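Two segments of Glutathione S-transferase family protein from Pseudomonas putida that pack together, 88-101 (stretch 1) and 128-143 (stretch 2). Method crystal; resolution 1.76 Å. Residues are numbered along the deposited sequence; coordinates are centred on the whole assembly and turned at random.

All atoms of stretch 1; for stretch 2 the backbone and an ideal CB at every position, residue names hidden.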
# COMPACT_ATOMS: atom_id res chain seq x y z
N ALA A 88 3.08 -6.43 -13.18
CA ALA A 88 3.10 -6.72 -11.76
C ALA A 88 4.42 -6.31 -11.13
O ALA A 88 4.43 -5.81 -10.01
CB ALA A 88 2.79 -8.22 -11.49
N LYS A 89 5.52 -6.44 -11.88
CA LYS A 89 6.83 -6.01 -11.37
C LYS A 89 6.88 -4.49 -11.18
O LYS A 89 7.42 -4.02 -10.18
CB LYS A 89 7.98 -6.48 -12.28
CG LYS A 89 8.32 -7.95 -12.10
CD LYS A 89 8.81 -8.28 -10.66
CE LYS A 89 10.10 -7.59 -10.33
NZ LYS A 89 10.77 -8.25 -9.15
N VAL A 90 6.28 -3.73 -12.10
CA VAL A 90 6.15 -2.26 -11.90
C VAL A 90 5.36 -1.99 -10.63
O VAL A 90 5.76 -1.17 -9.78
CB VAL A 90 5.42 -1.60 -13.05
CG1 VAL A 90 5.04 -0.13 -12.70
CG2 VAL A 90 6.32 -1.61 -14.29
N ARG A 91 4.23 -2.68 -10.49
CA ARG A 91 3.38 -2.48 -9.31
C ARG A 91 4.03 -2.89 -8.00
O ARG A 91 3.82 -2.23 -6.97
CB ARG A 91 2.03 -3.14 -9.51
CG ARG A 91 1.22 -2.40 -10.58
CD ARG A 91 -0.00 -3.16 -11.03
NE ARG A 91 -0.81 -2.33 -11.91
CZ ARG A 91 -1.25 -2.70 -13.11
NH1 ARG A 91 -0.99 -3.89 -13.61
NH2 ARG A 91 -1.97 -1.84 -13.82
N GLU A 92 4.78 -3.99 -8.02
CA GLU A 92 5.62 -4.39 -6.86
C GLU A 92 6.62 -3.28 -6.46
O GLU A 92 6.70 -2.87 -5.30
CB GLU A 92 6.33 -5.72 -7.12
CG GLU A 92 7.15 -6.25 -5.96
CD GLU A 92 8.15 -7.31 -6.40
OE1 GLU A 92 8.80 -7.14 -7.46
OE2 GLU A 92 8.29 -8.33 -5.67
N LEU A 93 7.39 -2.80 -7.43
CA LEU A 93 8.28 -1.68 -7.17
C LEU A 93 7.60 -0.39 -6.67
O LEU A 93 8.06 0.25 -5.70
CB LEU A 93 9.13 -1.40 -8.43
CG LEU A 93 10.22 -2.47 -8.66
CD1 LEU A 93 10.72 -2.45 -10.12
CD2 LEU A 93 11.42 -2.31 -7.72
N LEU A 94 6.49 -0.01 -7.32
CA LEU A 94 5.72 1.15 -6.86
C LEU A 94 5.28 0.97 -5.39
O LEU A 94 5.44 1.88 -4.56
CB LEU A 94 4.50 1.39 -7.74
CG LEU A 94 3.67 2.67 -7.46
CD1 LEU A 94 2.93 3.00 -8.73
CD2 LEU A 94 2.62 2.48 -6.32
N LYS A 95 4.75 -0.21 -5.07
CA LYS A 95 4.30 -0.52 -3.70
C LYS A 95 5.46 -0.46 -2.70
O LYS A 95 5.29 0.05 -1.56
CB LYS A 95 3.69 -1.92 -3.61
CG LYS A 95 2.90 -2.14 -2.32
CD LYS A 95 2.18 -3.46 -2.31
CE LYS A 95 1.42 -3.68 -0.94
NZ LYS A 95 0.09 -3.02 -1.02
N GLU A 96 6.60 -1.00 -3.08
CA GLU A 96 7.76 -0.99 -2.19
C GLU A 96 8.21 0.44 -1.89
O GLU A 96 8.60 0.76 -0.77
CB GLU A 96 8.94 -1.79 -2.75
CG GLU A 96 8.66 -3.28 -2.69
CD GLU A 96 9.54 -4.16 -3.57
OE1 GLU A 96 10.27 -3.70 -4.52
OE2 GLU A 96 9.46 -5.37 -3.28
N ILE A 97 8.22 1.28 -2.91
CA ILE A 97 8.65 2.65 -2.69
C ILE A 97 7.67 3.35 -1.76
O ILE A 97 8.06 4.01 -0.81
CB ILE A 97 8.87 3.43 -4.01
CG1 ILE A 97 10.02 2.82 -4.80
CG2 ILE A 97 9.21 4.87 -3.69
CD1 ILE A 97 9.97 3.21 -6.32
N GLU A 98 6.38 3.16 -2.02
CA GLU A 98 5.36 3.73 -1.16
C GLU A 98 5.47 3.27 0.29
O GLU A 98 5.59 4.10 1.17
CB GLU A 98 3.94 3.46 -1.72
CG GLU A 98 2.81 4.06 -0.86
CD GLU A 98 1.44 3.85 -1.48
OE1 GLU A 98 1.36 3.46 -2.67
OE2 GLU A 98 0.43 4.07 -0.76
N LEU A 99 5.43 1.95 0.54
CA LEU A 99 5.32 1.48 1.92
C LEU A 99 6.66 1.56 2.64
O LEU A 99 6.69 1.69 3.86
CB LEU A 99 4.88 0.00 1.94
CG LEU A 99 3.36 -0.27 1.94
CD1 LEU A 99 2.72 0.37 0.78
CD2 LEU A 99 3.03 -1.78 1.98
N TYR A 100 7.76 1.47 1.90
CA TYR A 100 9.05 1.28 2.58
C TYR A 100 9.98 2.45 2.46
O TYR A 100 11.04 2.48 3.12
CB TYR A 100 9.75 -0.03 2.16
CG TYR A 100 8.81 -1.20 2.23
CD1 TYR A 100 8.09 -1.46 3.40
CD2 TYR A 100 8.59 -1.99 1.11
CE1 TYR A 100 7.17 -2.52 3.46
CE2 TYR A 100 7.69 -3.04 1.15
CZ TYR A 100 6.97 -3.30 2.33
OH TYR A 100 6.09 -4.35 2.32
N ILE A 101 9.57 3.45 1.68
CA ILE A 101 10.35 4.70 1.57
C ILE A 101 9.47 5.90 1.88
O ILE A 101 9.73 6.62 2.84
CB ILE A 101 11.09 4.84 0.23
CG1 ILE A 101 12.16 3.73 0.12
CG2 ILE A 101 11.70 6.25 0.11
CD1 ILE A 101 13.02 3.82 -1.12
N UNK A 128 15.62 2.91 10.57
CA UNK A 128 15.71 1.49 10.24
C UNK A 128 14.82 1.20 9.01
O UNK A 128 15.24 0.47 8.09
CB UNK A 128 15.29 0.63 11.43
N UNK A 129 13.62 1.76 8.99
CA UNK A 129 12.68 1.52 7.87
C UNK A 129 13.22 2.06 6.54
O UNK A 129 13.09 1.39 5.49
CB UNK A 129 11.33 2.17 8.17
N UNK A 130 13.80 3.26 6.56
CA UNK A 130 14.38 3.86 5.35
C UNK A 130 15.62 3.16 4.85
O UNK A 130 15.76 2.90 3.65
CB UNK A 130 14.72 5.33 5.61
N UNK A 131 16.50 2.81 5.77
CA UNK A 131 17.63 1.99 5.41
C UNK A 131 17.15 0.69 4.73
O UNK A 131 17.72 0.27 3.73
CB UNK A 131 18.47 1.68 6.65
N UNK A 132 16.11 0.06 5.26
CA UNK A 132 15.66 -1.18 4.64
C UNK A 132 14.96 -0.92 3.31
O UNK A 132 15.08 -1.69 2.35
CB UNK A 132 14.72 -1.93 5.59
N UNK A 133 14.25 0.21 3.23
CA UNK A 133 13.48 0.51 2.03
C UNK A 133 14.39 0.83 0.87
O UNK A 133 14.15 0.41 -0.27
CB UNK A 133 12.52 1.68 2.28
N UNK A 134 15.43 1.60 1.15
CA UNK A 134 16.44 1.91 0.14
C UNK A 134 17.22 0.65 -0.28
O UNK A 134 17.53 0.50 -1.47
CB UNK A 134 17.40 2.97 0.67
N UNK A 135 17.50 -0.24 0.67
CA UNK A 135 18.15 -1.53 0.36
C UNK A 135 17.28 -2.36 -0.59
O UNK A 135 17.80 -2.92 -1.57
CB UNK A 135 18.42 -2.32 1.64
N UNK A 136 15.98 -2.43 -0.28
CA UNK A 136 14.97 -3.12 -1.12
C UNK A 136 14.93 -2.57 -2.54
O UNK A 136 14.91 -3.31 -3.53
CB UNK A 136 13.58 -2.99 -0.49
N UNK A 137 14.92 -1.25 -2.65
CA UNK A 137 14.89 -0.61 -3.97
C UNK A 137 16.15 -0.92 -4.79
O UNK A 137 16.08 -1.15 -6.01
CB UNK A 137 14.74 0.90 -3.81
N UNK A 138 17.29 -0.96 -4.12
CA UNK A 138 18.55 -1.23 -4.81
C UNK A 138 18.60 -2.66 -5.31
O UNK A 138 19.07 -2.91 -6.43
CB UNK A 138 19.74 -0.96 -3.89
N UNK A 139 18.10 -3.58 -4.48
CA UNK A 139 18.09 -5.00 -4.79
C UNK A 139 17.10 -5.34 -5.89
O UNK A 139 17.39 -6.17 -6.77
CB UNK A 139 17.77 -5.81 -3.53
N UNK A 140 15.93 -4.72 -5.85
CA UNK A 140 14.82 -5.10 -6.74
C UNK A 140 14.68 -4.25 -7.98
O UNK A 140 14.15 -4.73 -8.99
CB UNK A 140 13.50 -5.04 -5.97
N UNK A 141 15.17 -3.01 -7.92
CA UNK A 141 15.05 -2.06 -9.04
C UNK A 141 16.02 -2.41 -10.15
O UNK A 141 17.10 -2.94 -9.90
CB UNK A 141 15.30 -0.63 -8.57
N UNK A 142 15.63 -2.17 -11.40
CA UNK A 142 16.52 -2.43 -12.52
C UNK A 142 17.39 -1.21 -12.85
O UNK A 142 18.58 -1.34 -13.10
CB UNK A 142 15.71 -2.84 -13.75
N UNK A 143 16.78 -0.03 -12.80
CA UNK A 143 17.48 1.24 -13.07
C UNK A 143 18.20 1.21 -14.40
O UNK A 143 19.43 1.33 -14.47
CB UNK A 143 18.48 1.55 -11.96

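The two helices run nearly antiparallel, at 165°, with axes 8.6 Å apart at closest approach.

At position 128 stretch 1 is out of reach, and many residues would serve; it is A128. Position 129 points sideways, 5.1 Å from its ideal CB to Y100 O, and polar or small residues fit; D129 makes no hydrogen bond across. Position 130 also points sideways, but a long apolar chain could reach I101. L130 does so, its CD2 4.1 Å from I101 CG2. Positions 131 and 132 are little constrained, and hold L131 and A132.

Position 133 is the most restrictive. Its CA-to-CB direction runs straight into stretch 1: an ideal CB would lie 1.9 Å from Y100 O, a clash, and 3.0 Å from I101 CG1. Ordinary helical angles (-70/-42) do not demand glycine; the close packing does. G133 lets the backbones approach, with CA atoms of Y100 and G133 4.5 Å apart, and its CA makes a CA-H...O contact of 3.3 Å with Y100 O. A water donates to G133 O (2.7 Å) and, weakly, to E96 O (3.2 Å).

Position 134 points sideways, its ideal CB 4.8 Å from I101 CD1, so a large apolar or aromatic residue is plausible. F134 offers a ring face to I101 CD1, which lies 3.9 Å from the ring centroid. Position 135 is out of reach: A135. Position 136 points toward E96 and Y100, suiting a small or beta-branched residue; T136 places CG2 3.7 Å from E96 CD.

Position 137 has I101 CD1 4.3 Å from its ideal CB and I97 nearby, an apolar setting. L137 sets CD1 4.0 Å from I97 CG1 and CD2 4.0 Å from I101 CD1, helping L130, G133 and F134 enclose I101. Positions 138 and 139 are out of reach, so stretch 1 sets no demand; they are K138 and R139, both hydrogen-bonded elsewhere in the structure.

Position 140 points toward K89, E92, E96 and L93. A cation and two carboxylates call for a side chain that both donates and accepts; an amide is ideal. N140 OD1 accepts from K89 NZ (3.0 Å), while its ND2 donates to E92 OE1 (3.1 Å) and E96 OE1 (2.9 Å).

Position 141 has angles (-74/146) open to most residues, and its ideal CB, 4.3 Å from L93 CD2, does not exclude a side chain; it is G141. Position 142 needs length to reach stretch 1: R142 brings NH2 3.4 Å from K89 CE, while NH1 donates to N140 O (2.8 Å). Position 143 makes no contact with stretch 1; its positive phi (54°) would suit glycine or asparagine, yet it is F143.

Stretch 2 128-143: ADLLAGFATLKRNGRF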
# COMPACT_ATOMS: atom_id res chain seq x y z
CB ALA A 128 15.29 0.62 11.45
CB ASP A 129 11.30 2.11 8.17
CG ASP A 129 10.51 1.30 9.16
OD1 ASP A 129 10.83 0.11 9.41
OD2 ASP A 129 9.50 1.84 9.67
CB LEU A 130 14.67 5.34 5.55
CG LEU A 130 13.36 6.13 5.50
CD1 LEU A 130 13.52 7.49 6.08
CD2 LEU A 130 12.90 6.20 4.06
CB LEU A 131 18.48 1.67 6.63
CG LEU A 131 19.37 2.81 7.11
CD1 LEU A 131 20.18 2.32 8.33
CD2 LEU A 131 20.34 3.34 6.01
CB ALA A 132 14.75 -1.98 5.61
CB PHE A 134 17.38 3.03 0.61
CG PHE A 134 16.83 4.40 0.34
CD1 PHE A 134 16.83 4.90 -0.96
CD2 PHE A 134 16.26 5.17 1.36
CE1 PHE A 134 16.28 6.18 -1.25
CE2 PHE A 134 15.73 6.47 1.07
CZ PHE A 134 15.74 6.96 -0.23
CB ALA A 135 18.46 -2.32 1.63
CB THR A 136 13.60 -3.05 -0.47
OG1 THR A 136 13.61 -3.78 0.76
CG2 THR A 136 12.47 -3.58 -1.40
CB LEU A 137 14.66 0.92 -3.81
CG LEU A 137 14.53 1.73 -5.10
CD1 LEU A 137 13.43 1.19 -6.00
CD2 LEU A 137 14.34 3.24 -4.80
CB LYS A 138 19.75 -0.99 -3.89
CG LYS A 138 21.10 -1.15 -4.63
CD LYS A 138 22.24 -1.36 -3.64
CE LYS A 138 22.29 -0.17 -2.76
NZ LYS A 138 22.54 1.04 -3.58
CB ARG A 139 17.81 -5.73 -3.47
CG ARG A 139 17.42 -7.16 -3.44
CD ARG A 139 17.10 -7.54 -1.99
NE ARG A 139 18.17 -7.16 -1.06
CZ ARG A 139 18.05 -6.39 0.05
NH1 ARG A 139 16.90 -5.89 0.45
NH2 ARG A 139 19.13 -6.14 0.78
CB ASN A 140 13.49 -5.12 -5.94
CG ASN A 140 12.42 -5.94 -6.62
OD1 ASN A 140 12.70 -6.99 -7.17
ND2 ASN A 140 11.20 -5.48 -6.56
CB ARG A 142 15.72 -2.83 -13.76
CG ARG A 142 15.29 -4.30 -13.83
CD ARG A 142 14.43 -4.73 -12.65
NE ARG A 142 13.69 -5.96 -12.96
CZ ARG A 142 13.34 -6.91 -12.10
NH1 ARG A 142 13.62 -6.82 -10.78
NH2 ARG A 142 12.68 -7.95 -12.58
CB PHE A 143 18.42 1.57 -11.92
CG PHE A 143 17.72 1.93 -10.68
CD1 PHE A 143 17.17 3.19 -10.53
CD2 PHE A 143 17.56 0.99 -9.64
CE1 PHE A 143 16.49 3.53 -9.36
CE2 PHE A 143 16.91 1.30 -8.48
CZ PHE A 143 16.36 2.59 -8.33
O HOH W 1 11.66 0.01 -1.32
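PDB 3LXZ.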